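Local atomic coordinates of 5-dehydro-2-deoxygluconokinase (Bacillus halodurans C-125, PDB entry 2QCV), a protein that probably catalyses the ATP-dependent phosphorylation of 5-dehydro-2-deoxy-D-gluconate, a step in the breakdown of myo-inositol to acetyl-CoA. Residues Tyr181-Thr185 with Pro186-Ala190; Ser150-Pro153 with Ser154-Ala157; Ser194-Ala197 with Glu198-Asp201; Lys219-Asn222 with Asp223-Ile226. All coordinates share one frame; numbering follows the deposited sequence.

Interaction 1: residues Tyr181-Thr185 with Pro186-Ala190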
ATOM      1  N   TYR A 181     -14.255  -0.096 -13.438  1.00 30.59           N
ATOM      2  CA  TYR A 181     -12.894  -0.427 -13.018  1.00 33.01           C
ATOM      3  C   TYR A 181     -12.282   0.588 -12.069  1.00 33.29           C
ATOM      4  O   TYR A 181     -11.211   0.339 -11.492  1.00 33.68           O
ATOM      5  CB  TYR A 181     -12.035  -0.609 -14.238  1.00 37.79           C
ATOM      6  CG  TYR A 181     -12.400  -1.873 -14.958  1.00 38.29           C
ATOM      7  CD1 TYR A 181     -12.034  -3.109 -14.445  1.00 50.09           C
ATOM      8  CD2 TYR A 181     -13.110  -1.836 -16.127  1.00 48.50           C
ATOM      9  CE1 TYR A 181     -12.371  -4.277 -15.104  1.00 53.79           C
ATOM     10  CE2 TYR A 181     -13.442  -2.986 -16.792  1.00 51.63           C
ATOM     11  CZ  TYR A 181     -13.075  -4.199 -16.280  1.00 52.92           C
ATOM     12  OH  TYR A 181     -13.440  -5.337 -16.967  1.00 58.03           O
ATOM     13  N   SER A 182     -12.958   1.709 -11.849  1.00 31.73           N
ATOM     14  CA  SER A 182     -12.536   2.642 -10.772  1.00 30.48           C
ATOM     15  C   SER A 182     -12.991   2.270  -9.374  1.00 31.00           C
ATOM     16  O   SER A 182     -12.546   2.876  -8.384  1.00 30.24           O
ATOM     17  CB  SER A 182     -13.011   4.073 -11.060  1.00 35.24           C
ATOM     18  OG  SER A 182     -12.357   4.582 -12.179  1.00 37.40           O
ATOM     19  N   TRP A 183     -13.855   1.271  -9.288  1.00 30.50           N
ATOM     20  CA  TRP A 183     -14.462   0.842  -8.030  1.00 30.76           C
ATOM     21  C   TRP A 183     -14.059  -0.570  -7.633  1.00 32.51           C
ATOM     22  O   TRP A 183     -13.663  -1.387  -8.472  1.00 32.47           O
ATOM     23  CB  TRP A 183     -15.995   0.882  -8.171  1.00 28.91           C
ATOM     24  CG  TRP A 183     -16.523   2.251  -8.384  1.00 29.19           C
ATOM     25  CD1 TRP A 183     -16.661   2.878  -9.565  1.00 31.26           C
ATOM     26  CD2 TRP A 183     -17.020   3.163  -7.374  1.00 25.74           C
ATOM     27  NE1 TRP A 183     -17.160   4.149  -9.378  1.00 29.13           N
ATOM     28  CE2 TRP A 183     -17.396   4.340  -8.035  1.00 29.52           C
ATOM     29  CE3 TRP A 183     -17.166   3.092  -5.980  1.00 28.28           C
ATOM     30  CZ2 TRP A 183     -17.908   5.441  -7.363  1.00 29.43           C
ATOM     31  CZ3 TRP A 183     -17.662   4.209  -5.299  1.00 27.97           C
ATOM     32  CH2 TRP A 183     -18.060   5.344  -5.995  1.00 28.75           C
ATOM     33  N   GLU A 184     -14.204  -0.874  -6.352  1.00 32.01           N
ATOM     34  CA  GLU A 184     -13.920  -2.226  -5.874  1.00 31.46           C
ATOM     35  C   GLU A 184     -15.049  -3.193  -6.182  1.00 32.88           C
ATOM     36  O   GLU A 184     -14.817  -4.328  -6.645  1.00 30.51           O
ATOM     37  CB  GLU A 184     -13.600  -2.206  -4.364  1.00 34.72           C
ATOM     38  CG  GLU A 184     -12.376  -1.354  -4.024  1.00 48.33           C
ATOM     39  CD  GLU A 184     -11.111  -1.916  -4.659  1.00 59.05           C
ATOM     40  OE1 GLU A 184     -10.850  -3.115  -4.431  1.00 58.90           O
ATOM     41  OE2 GLU A 184     -10.411  -1.187  -5.412  1.00 64.41           O
ATOM     42  N   THR A 185     -16.284  -2.789  -5.892  1.00 28.42           N
ATOM     43  CA  THR A 185     -17.448  -3.664  -6.163  1.00 28.11           C
ATOM     44  C   THR A 185     -18.662  -2.805  -6.562  1.00 28.17           C
ATOM     45  O   THR A 185     -18.726  -1.615  -6.218  1.00 26.27           O
ATOM     46  CB  THR A 185     -17.856  -4.485  -4.924  1.00 31.10           C
ATOM     47  OG1 THR A 185     -18.510  -3.624  -3.985  1.00 28.88           O
ATOM     48  CG2 THR A 185     -16.696  -5.178  -4.253  1.00 32.42           C
ATOM     49  N   PRO A 186     -19.612  -3.364  -7.318  1.00 27.51           N
ATOM     50  CA  PRO A 186     -20.819  -2.604  -7.635  1.00 29.78           C
ATOM     51  C   PRO A 186     -21.652  -2.195  -6.427  1.00 29.01           C
ATOM     52  O   PRO A 186     -22.304  -1.177  -6.491  1.00 26.66           O
ATOM     53  CB  PRO A 186     -21.620  -3.553  -8.542  1.00 29.95           C
ATOM     54  CG  PRO A 186     -20.615  -4.499  -9.084  1.00 32.70           C
ATOM     55  CD  PRO A 186     -19.604  -4.675  -7.996  1.00 30.84           C
ATOM     56  N   GLU A 187     -21.660  -3.005  -5.377  1.00 25.72           N
ATOM     57  CA  GLU A 187     -22.389  -2.641  -4.152  1.00 28.01           C
ATOM     58  C   GLU A 187     -21.779  -1.390  -3.497  1.00 28.28           C
ATOM     59  O   GLU A 187     -22.494  -0.545  -2.974  1.00 26.48           O
ATOM     60  CB  GLU A 187     -22.473  -3.807  -3.163  1.00 29.87           C
ATOM     61  CG  GLU A 187     -23.617  -3.577  -2.219  1.00 30.05           C
ATOM     62  CD  GLU A 187     -24.024  -4.773  -1.446  1.00 30.84           C
ATOM     63  OE1 GLU A 187     -23.268  -5.763  -1.394  1.00 31.58           O
ATOM     64  OE2 GLU A 187     -25.106  -4.695  -0.848  1.00 32.99           O
ATOM     65  N   GLU A 188     -20.449  -1.274  -3.528  1.00 26.16           N
ATOM     66  CA  GLU A 188     -19.775  -0.066  -3.070  1.00 27.16           C
ATOM     67  C   GLU A 188     -20.231   1.163  -3.873  1.00 26.04           C
ATOM     68  O   GLU A 188     -20.556   2.212  -3.311  1.00 27.64           O
ATOM     69  CB  GLU A 188     -18.262  -0.243  -3.207  1.00 28.23           C
ATOM     70  CG  GLU A 188     -17.432   0.937  -2.862  1.00 27.61           C
ATOM     71  CD  GLU A 188     -16.039   0.847  -3.484  1.00 32.92           C
ATOM     72  OE1 GLU A 188     -15.853   0.081  -4.456  1.00 38.23           O
ATOM     73  OE2 GLU A 188     -15.154   1.544  -3.002  1.00 40.84           O
ATOM     74  N   THR A 189     -20.288   1.002  -5.197  1.00 26.50           N
ATOM     75  CA  THR A 189     -20.788   2.072  -6.047  1.00 26.24           C
ATOM     76  C   THR A 189     -22.221   2.437  -5.634  1.00 26.28           C
ATOM     77  O   THR A 189     -22.521   3.608  -5.483  1.00 23.89           O
ATOM     78  CB  THR A 189     -20.668   1.707  -7.561  1.00 27.66           C
ATOM     79  OG1 THR A 189     -19.327   1.218  -7.828  1.00 29.12           O
ATOM     80  CG2 THR A 189     -20.991   2.929  -8.431  1.00 29.02           C
ATOM     81  N   ALA A 190     -23.088   1.447  -5.432  1.00 24.52           N
ATOM     82  CA  ALA A 190     -24.491   1.697  -5.040  1.00 23.58           C
ATOM     83  C   ALA A 190     -24.593   2.506  -3.740  1.00 25.35           C
ATOM     84  O   ALA A 190     -25.340   3.480  -3.648  1.00 26.16           O
ATOM     85  CB  ALA A 190     -25.259   0.366  -4.899  1.00 23.56           C
TER
HETATM   86  O   HOH W   1     -13.379   2.086  -4.887  1.00 29.08           O

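Interaction 2: residues Ser150-Pro153 with Ser154-Ala157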
ATOM      1  N   SER A 150     -15.194   7.464  -6.243  1.00 28.31           N
ATOM      2  CA  SER A 150     -14.626   6.113  -6.276  1.00 28.23           C
ATOM      3  C   SER A 150     -13.535   5.867  -5.232  1.00 29.07           C
ATOM      4  O   SER A 150     -13.304   4.715  -4.860  1.00 31.11           O
ATOM      5  CB  SER A 150     -14.095   5.753  -7.671  1.00 30.34           C
ATOM      6  OG  SER A 150     -12.984   6.566  -8.057  1.00 28.15           O
ATOM      7  N   LYS A 151     -12.873   6.920  -4.738  1.00 26.75           N
ATOM      8  CA  LYS A 151     -11.792   6.741  -3.783  1.00 28.77           C
ATOM      9  C   LYS A 151     -11.713   7.971  -2.895  1.00 29.36           C
ATOM     10  O   LYS A 151     -11.949   9.071  -3.345  1.00 27.12           O
ATOM     11  CB  LYS A 151     -10.415   6.612  -4.503  1.00 28.49           C
ATOM     12  CG  LYS A 151     -10.180   5.406  -5.383  1.00 39.72           C
ATOM     13  CD  LYS A 151      -9.989   4.125  -4.579  1.00 43.01           C
ATOM     14  CE  LYS A 151     -10.161   2.890  -5.498  1.00 47.07           C
ATOM     15  NZ  LYS A 151     -10.510   1.658  -4.720  1.00 50.18           N
ATOM     16  N   SER A 152     -11.312   7.760  -1.653  1.00 28.54           N
ATOM     17  CA  SER A 152     -10.837   8.842  -0.795  1.00 26.50           C
ATOM     18  C   SER A 152      -9.418   9.304  -1.174  1.00 25.82           C
ATOM     19  O   SER A 152      -8.597   8.476  -1.584  1.00 28.57           O
ATOM     20  CB  SER A 152     -10.832   8.343   0.649  1.00 28.18           C
ATOM     21  OG  SER A 152     -12.145   7.963   1.068  1.00 29.69           O
ATOM     22  N   PRO A 153      -9.077  10.578  -0.929  1.00 25.83           N
ATOM     23  CA  PRO A 153      -9.898  11.621  -0.316  1.00 27.74           C
ATOM     24  C   PRO A 153     -10.851  12.337  -1.221  1.00 24.96           C
ATOM     25  O   PRO A 153     -11.642  13.148  -0.733  1.00 26.35           O
ATOM     26  CB  PRO A 153      -8.876  12.614   0.222  1.00 28.02           C
ATOM     27  CG  PRO A 153      -7.718  12.475  -0.680  1.00 26.10           C
ATOM     28  CD  PRO A 153      -7.677  11.033  -1.099  1.00 25.91           C
ATOM     29  N   SER A 154     -10.814  12.063  -2.518  1.00 24.35           N
ATOM     30  CA  SER A 154     -11.737  12.728  -3.455  1.00 25.49           C
ATOM     31  C   SER A 154     -13.191  12.557  -3.015  1.00 25.75           C
ATOM     32  O   SER A 154     -13.994  13.516  -3.065  1.00 24.29           O
ATOM     33  CB  SER A 154     -11.535  12.200  -4.897  1.00 25.36           C
ATOM     34  OG  SER A 154     -12.533  12.748  -5.756  1.00 26.19           O
ATOM     35  N   ARG A 155     -13.562  11.338  -2.610  1.00 26.18           N
ATOM     36  CA  ARG A 155     -14.929  11.045  -2.149  1.00 25.91           C
ATOM     37  C   ARG A 155     -15.413  12.051  -1.092  1.00 25.79           C
ATOM     38  O   ARG A 155     -16.516  12.607  -1.217  1.00 24.66           O
ATOM     39  CB  ARG A 155     -14.975   9.581  -1.651  1.00 27.70           C
ATOM     40  CG  ARG A 155     -16.215   9.058  -0.938  1.00 30.38           C
ATOM     41  CD  ARG A 155     -15.898   7.644  -0.408  1.00 29.21           C
ATOM     42  NE  ARG A 155     -15.804   6.748  -1.543  1.00 30.08           N
ATOM     43  CZ  ARG A 155     -15.413   5.485  -1.512  1.00 30.44           C
ATOM     44  NH1 ARG A 155     -15.108   4.902  -0.378  1.00 36.63           N
ATOM     45  NH2 ARG A 155     -15.426   4.779  -2.627  1.00 33.66           N
ATOM     46  N   GLU A 156     -14.580  12.321  -0.082  1.00 26.26           N
ATOM     47  CA  GLU A 156     -14.934  13.285   0.988  1.00 28.19           C
ATOM     48  C   GLU A 156     -14.915  14.739   0.517  1.00 27.78           C
ATOM     49  O   GLU A 156     -15.727  15.558   0.986  1.00 25.86           O
ATOM     50  CB  GLU A 156     -14.019  13.144   2.210  1.00 29.66           C
ATOM     51  CG  GLU A 156     -14.081  11.829   2.848  1.00 34.82           C
ATOM     52  CD  GLU A 156     -13.247  10.766   2.134  1.00 28.58           C
ATOM     53  OE1 GLU A 156     -12.080  11.006   1.930  1.00 35.15           O
ATOM     54  OE2 GLU A 156     -13.751   9.681   1.905  1.00 35.57           O
ATOM     55  N   ALA A 157     -14.006  15.065  -0.407  1.00 26.13           N
ATOM     56  CA  ALA A 157     -14.002  16.369  -1.027  1.00 26.59           C
ATOM     57  C   ALA A 157     -15.338  16.609  -1.738  1.00 25.77           C
ATOM     58  O   ALA A 157     -15.916  17.688  -1.628  1.00 25.78           O
ATOM     59  CB  ALA A 157     -12.812  16.512  -2.053  1.00 26.72           C
TER

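Interaction 3: residues Ser194-Ala197 with Glu198-Asp201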
ATOM      1  N   SER A 194     -26.265   6.105  -4.369  1.00 26.16           N
ATOM      2  CA  SER A 194     -27.583   6.317  -3.720  1.00 26.59           C
ATOM      3  C   SER A 194     -27.552   7.516  -2.753  1.00 28.64           C
ATOM      4  O   SER A 194     -28.396   8.402  -2.798  1.00 27.33           O
ATOM      5  CB  SER A 194     -28.063   5.038  -3.028  1.00 25.35           C
ATOM      6  OG  SER A 194     -27.133   4.574  -2.043  1.00 26.87           O
ATOM      7  N   LEU A 195     -26.526   7.559  -1.925  1.00 32.21           N
ATOM      8  CA  LEU A 195     -26.346   8.615  -0.902  1.00 34.27           C
ATOM      9  C   LEU A 195     -26.278   9.994  -1.563  1.00 31.78           C
ATOM     10  O   LEU A 195     -27.016  10.913  -1.184  1.00 30.72           O
ATOM     11  CB  LEU A 195     -25.042   8.336  -0.136  1.00 36.07           C
ATOM     12  CG  LEU A 195     -24.233   9.469   0.541  1.00 38.45           C
ATOM     13  CD1 LEU A 195     -25.095  10.117   1.572  1.00 55.13           C
ATOM     14  CD2 LEU A 195     -22.928   8.951   1.166  1.00 39.34           C
ATOM     15  N   VAL A 196     -25.441  10.093  -2.597  1.00 28.47           N
ATOM     16  CA  VAL A 196     -25.245  11.354  -3.297  1.00 26.04           C
ATOM     17  C   VAL A 196     -26.503  11.742  -4.100  1.00 27.74           C
ATOM     18  O   VAL A 196     -26.961  12.886  -4.018  1.00 28.49           O
ATOM     19  CB  VAL A 196     -23.994  11.364  -4.139  1.00 27.02           C
ATOM     20  CG1 VAL A 196     -23.927  12.651  -4.989  1.00 24.88           C
ATOM     21  CG2 VAL A 196     -22.744  11.249  -3.169  1.00 27.98           C
ATOM     22  N   ALA A 197     -27.117  10.783  -4.807  1.00 26.95           N
ATOM     23  CA  ALA A 197     -28.329  11.119  -5.570  1.00 26.34           C
ATOM     24  C   ALA A 197     -29.415  11.628  -4.626  1.00 28.13           C
ATOM     25  O   ALA A 197     -30.163  12.557  -4.962  1.00 25.94           O
ATOM     26  CB  ALA A 197     -28.845   9.895  -6.384  1.00 25.49           C
ATOM     27  N   GLU A 198     -29.484  11.066  -3.412  1.00 28.45           N
ATOM     28  CA  GLU A 198     -30.530  11.450  -2.476  1.00 26.19           C
ATOM     29  C   GLU A 198     -30.393  12.901  -1.996  1.00 25.61           C
ATOM     30  O   GLU A 198     -31.384  13.500  -1.602  1.00 29.83           O
ATOM     31  CB  GLU A 198     -30.529  10.490  -1.284  1.00 27.20           C
ATOM     32  CG  GLU A 198     -31.158   9.120  -1.647  1.00 30.03           C
ATOM     33  CD  GLU A 198     -30.904   8.052  -0.594  1.00 31.18           C
ATOM     34  OE1 GLU A 198     -30.379   8.404   0.485  1.00 34.04           O
ATOM     35  OE2 GLU A 198     -31.235   6.872  -0.857  1.00 32.63           O
ATOM     36  N   GLN A 199     -29.184  13.423  -2.076  1.00 26.78           N
ATOM     37  CA  GLN A 199     -28.819  14.781  -1.666  0.50 28.58           C
ATOM     38  C   GLN A 199     -28.905  15.773  -2.807  1.00 28.22           C
ATOM     39  O   GLN A 199     -28.809  16.987  -2.592  1.00 28.58           O
ATOM     40  CB  GLN A 199     -27.332  14.839  -1.307  0.50 28.58           C
ATOM     41  CG  GLN A 199     -26.841  13.999  -0.241  0.50 30.38           C
ATOM     42  CD  GLN A 199     -25.516  14.517   0.243  0.50 30.15           C
ATOM     43  OE1 GLN A 199     -25.437  15.623   0.771  0.50 45.42           O
ATOM     44  NE2 GLN A 199     -24.467  13.758   0.026  0.50 41.29           N
ATOM     45  N   SER A 200     -29.022  15.275  -4.037  1.00 28.50           N
ATOM     46  CA  SER A 200     -28.874  16.125  -5.239  1.00 27.50           C
ATOM     47  C   SER A 200     -30.198  16.706  -5.708  1.00 27.16           C
ATOM     48  O   SER A 200     -31.253  16.173  -5.403  1.00 28.27           O
ATOM     49  CB  SER A 200     -28.262  15.296  -6.378  1.00 25.83           C
ATOM     50  OG  SER A 200     -26.969  14.868  -6.019  1.00 26.96           O
ATOM     51  N   ASP A 201     -30.120  17.778  -6.497  1.00 27.26           N
ATOM     52  CA  ASP A 201     -31.287  18.451  -7.058  1.00 26.97           C
ATOM     53  C   ASP A 201     -31.661  17.910  -8.440  1.00 26.32           C
ATOM     54  O   ASP A 201     -32.841  17.767  -8.786  1.00 26.39           O
ATOM     55  CB  ASP A 201     -30.967  19.946  -7.117  1.00 29.13           C
ATOM     56  CG  ASP A 201     -30.715  20.504  -5.769  1.00 34.29           C
ATOM     57  OD1 ASP A 201     -31.604  20.363  -4.918  1.00 31.36           O
ATOM     58  OD2 ASP A 201     -29.633  21.054  -5.517  1.00 28.62           O
TER

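Interaction 4: residues Lys219-Asn222 with Asp223-Ile226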
ATOM      1  N   LYS A 219     -32.087  -4.606 -15.419  1.00 33.13           N
ATOM      2  CA  LYS A 219     -32.651  -3.326 -15.763  1.00 34.42           C
ATOM      3  C   LYS A 219     -33.817  -2.982 -14.881  1.00 32.20           C
ATOM      4  O   LYS A 219     -34.721  -3.764 -14.752  1.00 30.46           O
ATOM      5  CB  LYS A 219     -33.144  -3.357 -17.196  1.00 34.31           C
ATOM      6  CG  LYS A 219     -33.671  -2.056 -17.665  1.00 38.40           C
ATOM      7  CD  LYS A 219     -34.278  -2.205 -19.066  1.00 41.12           C
ATOM      8  CE  LYS A 219     -33.219  -2.183 -20.132  1.00 54.63           C
ATOM      9  NZ  LYS A 219     -33.861  -2.240 -21.477  1.00 58.83           N
ATOM     10  N   GLY A 220     -33.809  -1.775 -14.336  1.00 29.97           N
ATOM     11  CA  GLY A 220     -34.865  -1.288 -13.473  1.00 28.81           C
ATOM     12  C   GLY A 220     -35.946  -0.547 -14.253  1.00 29.98           C
ATOM     13  O   GLY A 220     -35.869  -0.406 -15.465  1.00 31.33           O
ATOM     14  N   ASP A 221     -36.963  -0.124 -13.523  1.00 31.87           N
ATOM     15  CA  ASP A 221     -38.175   0.534 -14.049  1.00 29.27           C
ATOM     16  C   ASP A 221     -38.055   1.994 -13.656  1.00 27.50           C
ATOM     17  O   ASP A 221     -37.856   2.309 -12.461  1.00 27.64           O
ATOM     18  CB  ASP A 221     -39.400  -0.102 -13.379  1.00 31.10           C
ATOM     19  CG  ASP A 221     -40.732   0.533 -13.795  1.00 33.72           C
ATOM     20  OD1 ASP A 221     -40.796   1.743 -14.054  1.00 47.47           O
ATOM     21  OD2 ASP A 221     -41.727  -0.197 -13.816  1.00 56.21           O
ATOM     22  N   ASN A 222     -38.154   2.889 -14.631  1.00 26.59           N
ATOM     23  CA  ASN A 222     -37.974   4.326 -14.361  1.00 26.19           C
ATOM     24  C   ASN A 222     -39.010   4.823 -13.339  1.00 27.94           C
ATOM     25  O   ASN A 222     -38.717   5.733 -12.550  1.00 25.90           O
ATOM     26  CB  ASN A 222     -38.074   5.162 -15.619  1.00 26.42           C
ATOM     27  CG  ASN A 222     -36.924   4.935 -16.586  1.00 27.53           C
ATOM     28  OD1 ASN A 222     -36.034   4.118 -16.355  1.00 30.52           O
ATOM     29  ND2 ASN A 222     -36.953   5.674 -17.688  1.00 27.65           N
ATOM     30  N   ASP A 223     -40.240   4.287 -13.396  1.00 26.88           N
ATOM     31  CA  ASP A 223     -41.287   4.735 -12.469  1.00 29.69           C
ATOM     32  C   ASP A 223     -40.903   4.389 -11.024  1.00 29.11           C
ATOM     33  O   ASP A 223     -41.149   5.166 -10.106  1.00 31.03           O
ATOM     34  CB  ASP A 223     -42.665   4.161 -12.813  1.00 31.10           C
ATOM     35  CG  ASP A 223     -43.218   4.714 -14.120  1.00 42.30           C
ATOM     36  OD1 ASP A 223     -42.841   5.846 -14.504  1.00 51.06           O
ATOM     37  OD2 ASP A 223     -44.032   4.022 -14.758  1.00 63.09           O
ATOM     38  N   GLU A 224     -40.263   3.248 -10.817  1.00 27.91           N
ATOM     39  CA  GLU A 224     -39.797   2.880  -9.491  1.00 28.63           C
ATOM     40  C   GLU A 224     -38.603   3.713  -9.066  1.00 27.34           C
ATOM     41  O   GLU A 224     -38.494   4.112  -7.900  1.00 27.89           O
ATOM     42  CB  GLU A 224     -39.473   1.383  -9.425  1.00 32.12           C
ATOM     43  CG  GLU A 224     -40.736   0.515  -9.494  1.00 39.20           C
ATOM     44  CD  GLU A 224     -41.760   0.945  -8.442  1.00 51.29           C
ATOM     45  OE1 GLU A 224     -41.406   0.925  -7.239  1.00 62.08           O
ATOM     46  OE2 GLU A 224     -42.893   1.347  -8.819  1.00 61.72           O
ATOM     47  N   THR A 225     -37.698   3.979  -9.997  1.00 27.75           N
ATOM     48  CA  THR A 225     -36.522   4.809  -9.716  1.00 26.44           C
ATOM     49  C   THR A 225     -36.940   6.162  -9.198  1.00 27.17           C
ATOM     50  O   THR A 225     -36.394   6.642  -8.196  1.00 27.89           O
ATOM     51  CB  THR A 225     -35.694   4.990 -10.981  1.00 27.67           C
ATOM     52  OG1 THR A 225     -35.251   3.695 -11.409  1.00 27.12           O
ATOM     53  CG2 THR A 225     -34.516   5.943 -10.784  1.00 27.51           C
ATOM     54  N   ILE A 226     -37.865   6.814  -9.896  1.00 27.63           N
ATOM     55  CA  ILE A 226     -38.247   8.163  -9.514  1.00 28.00           C
ATOM     56  C   ILE A 226     -39.130   8.155  -8.271  1.00 28.48           C
ATOM     57  O   ILE A 226     -39.047   9.084  -7.486  1.00 29.96           O
ATOM     58  CB  ILE A 226     -38.908   8.959 -10.675  1.00 27.35           C
ATOM     59  CG1 ILE A 226     -40.330   8.455 -10.931  1.00 27.79           C
ATOM     60  CG2 ILE A 226     -37.951   8.966 -11.914  1.00 26.22           C
ATOM     61  CD1 ILE A 226     -41.029   9.015 -12.156  1.00 31.15           C
TER
HETATM   62  O   HOH W   2     -35.856   0.828 -10.755  1.00 26.82           O
HETATM   63  O   HOH W   3     -43.748   0.989 -11.758  1.00 58.51           O

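Interaction 1: residues Tyr181-Thr185 with Pro186-Ala190
T185 closes the loop that precedes the helix starting at P186, and its carbonyl oxygen takes the first i to i+4 bond of that helix, with T189 N at 3.2 Å from T185 O. The start is a textbook capping box. T185 OG1 accepts from E188 N at 3.1 Å, having been swung between its own backbone N and carbonyl carbon (chi1 74°), while E188 returns the favour to the backbone of T185. The glutamate chain runs out extended, and its OE1 grips two amides: E184 N lies 2.7 Å from E188 OE1 on the syn side of the carboxylate, and T185 N lies 3.2 Å from the same OE1, almost in line with the C-O bond. The other oxygen, E188 OE2, accepts a hydrogen bond from a water 2.6 Å away and forms a salt bridge to R155. The indole of W183 lies beside this chain, with E188 CG at its edge in the ring plane and the carboxylate turned 89° to the ring. T189 lies over one face of the indole: its OG1 comes to 3.0 Å from W183 CG, and its CA makes a CH-pi contact 4.0 Å from the centroid of the six-membered ring. Were E188 cut back to alanine, the amides of E184 and T185 would probably lose their shared acceptor and R155 its carboxylate mate. With each of its oxygens bonded, E188 thus ties the turn to the helix, and the paired amides and R155 are likely to favour its charged form.

Interaction 2: residues Ser150-Pro153 with Ser154-Ala157
S152 and E156 meet because both side chains bend toward one another: S152 OG stands anti to its carbonyl carbon (chi1 -60°), and the chain of E156 leaves with the same choice and then folds at chi2 (80°), bringing its carboxylate back over the loop. The resulting bond from S152 OG to E156 OE2 is very short, 2.5 Å, and the same oxygen also bonds the hydroxyl of Y192 of the second subunit. E156 OE1 meanwhile rests 3.2 Å from P153 CA. Next to this pair the first turn of the helix is closed by R155 N on K151 O, 2.9 Å apart, and A157 N on P153 O at 3.1 Å, just after the cis peptide linking S152 to P153. R155 bends at chi3, setting K151 CA over one face of its guanidinium, 4.1 Å above the plane and offset toward the rim; NE is bonded to L149 O and NH2 pairs with E188. A glutamine replacing E156 would probably lose the charge behind the long, weak ion pair with R155 of the second subunit and weaken the hold on the two hydroxyls. This loop leads from strand 139-145 into helix 154-167, the strand-to-helix turn of a beta-alpha-beta unit in the ribokinase-like fold, with its helix start here set against a subunit interface.

Interaction 3: residues Ser194-Ala197 with Glu198-Asp201
V196 O is gripped from opposite faces of its carbonyl plane, by S200 OG at 2.8 Å and by Q199 N at 3.0 Å, neither donor lying on a lone pair. The site lies in the last, weakly bonded turn of helix 186-199, in the beta-alpha-beta unit that joins strand 171-175 to strand 202-206. How a helix winds down can be followed bond by bond. E198 N still makes the regular i to i+4 bond, 2.9 Å from S194 O, whereas the bond from Q199 N to L195 O is weak. Q199 N then turns mainly to V196 O, and S200 N reaches A197 O at 3.1 Å, both bonds of the i to i+3 kind, as the coil tightens. The serine hydroxyl adds a side-chain bond to the V196 carbonyl: S200 OG stands beside its own backbone N (chi1 -63°), a rotation that faces it toward V196 O. V196 also faces L159 and I162 of helix 154-167, while L195 packs on L195 of the second subunit. Beyond the turn, S200 leans on V172 and F174 of strand 171-175. E198 runs its aliphatic part past the S194 carbonyl, and its OE2 then bonds the hydroxyl of Y228 and forms a salt bridge with R163 of the second subunit. Among the side-chain atoms of E198, CG comes nearest to that carbonyl, 3.1 Å from S194 O.

Interaction 4: residues Lys219-Asn222 with Asp223-Ile226
D221 and D223 meet at the start of helix 222-229 through an Asx turn: D221 OD1 accepts from D223 N at 2.7 Å, on the anti side of the carboxylate. The D221 side chain reaches there because its CG lies anti to the backbone N (chi1 178°). Close packing belongs to the backbone and the inner side. T225 N meets D221 O at 3.0 Å, in the carbonyl plane, and N222 O takes I226 N while I226 CG2 presses within 3.4 Å of that same oxygen. The outer side is looser and wet. One water joins D221 OD2 to E224 OE2, and the exposed acids D221, D223 and E224 have no direct side-chain bond between them. D221 OD1 and D223 OD2 stand 4.0 Å apart, a likely mild repulsion that the amides of the helix start would probably offset. Inward, the polar ends find fixed partners: T225 OG1 bonds E214 and R207 and takes a water that also meets D221 N, and the N222 amide spans R207 on one atom and Y249 and H241 on the other. The turn thus packs against helix 207-213, where F210 meets T225, and against strand 236-240, whose I239 and I237 touch N222, T225 and I226.

Along the chain the contacts follow one another as interaction 2, interaction 1, interaction 3 and interaction 4, three at helix starts and one at a helix end. Interactions 1 and 2 lie with centres 13 Å apart and touch directly, through the salt bridges K151 to E184 and R155 to E188, which join the loops entering helices 154-167 and 186-199. Interactions 1 and 3 use the two ends of helix 186-199, their centres 17 Å apart. Interaction 4 touches none of the others, its nearest atoms about 8 Å from interaction 3. The helices connect successive strands of the nine-stranded sheet, and interactions 1, 2 and 3 also meet the second subunit, while interaction 4 meets no other chain.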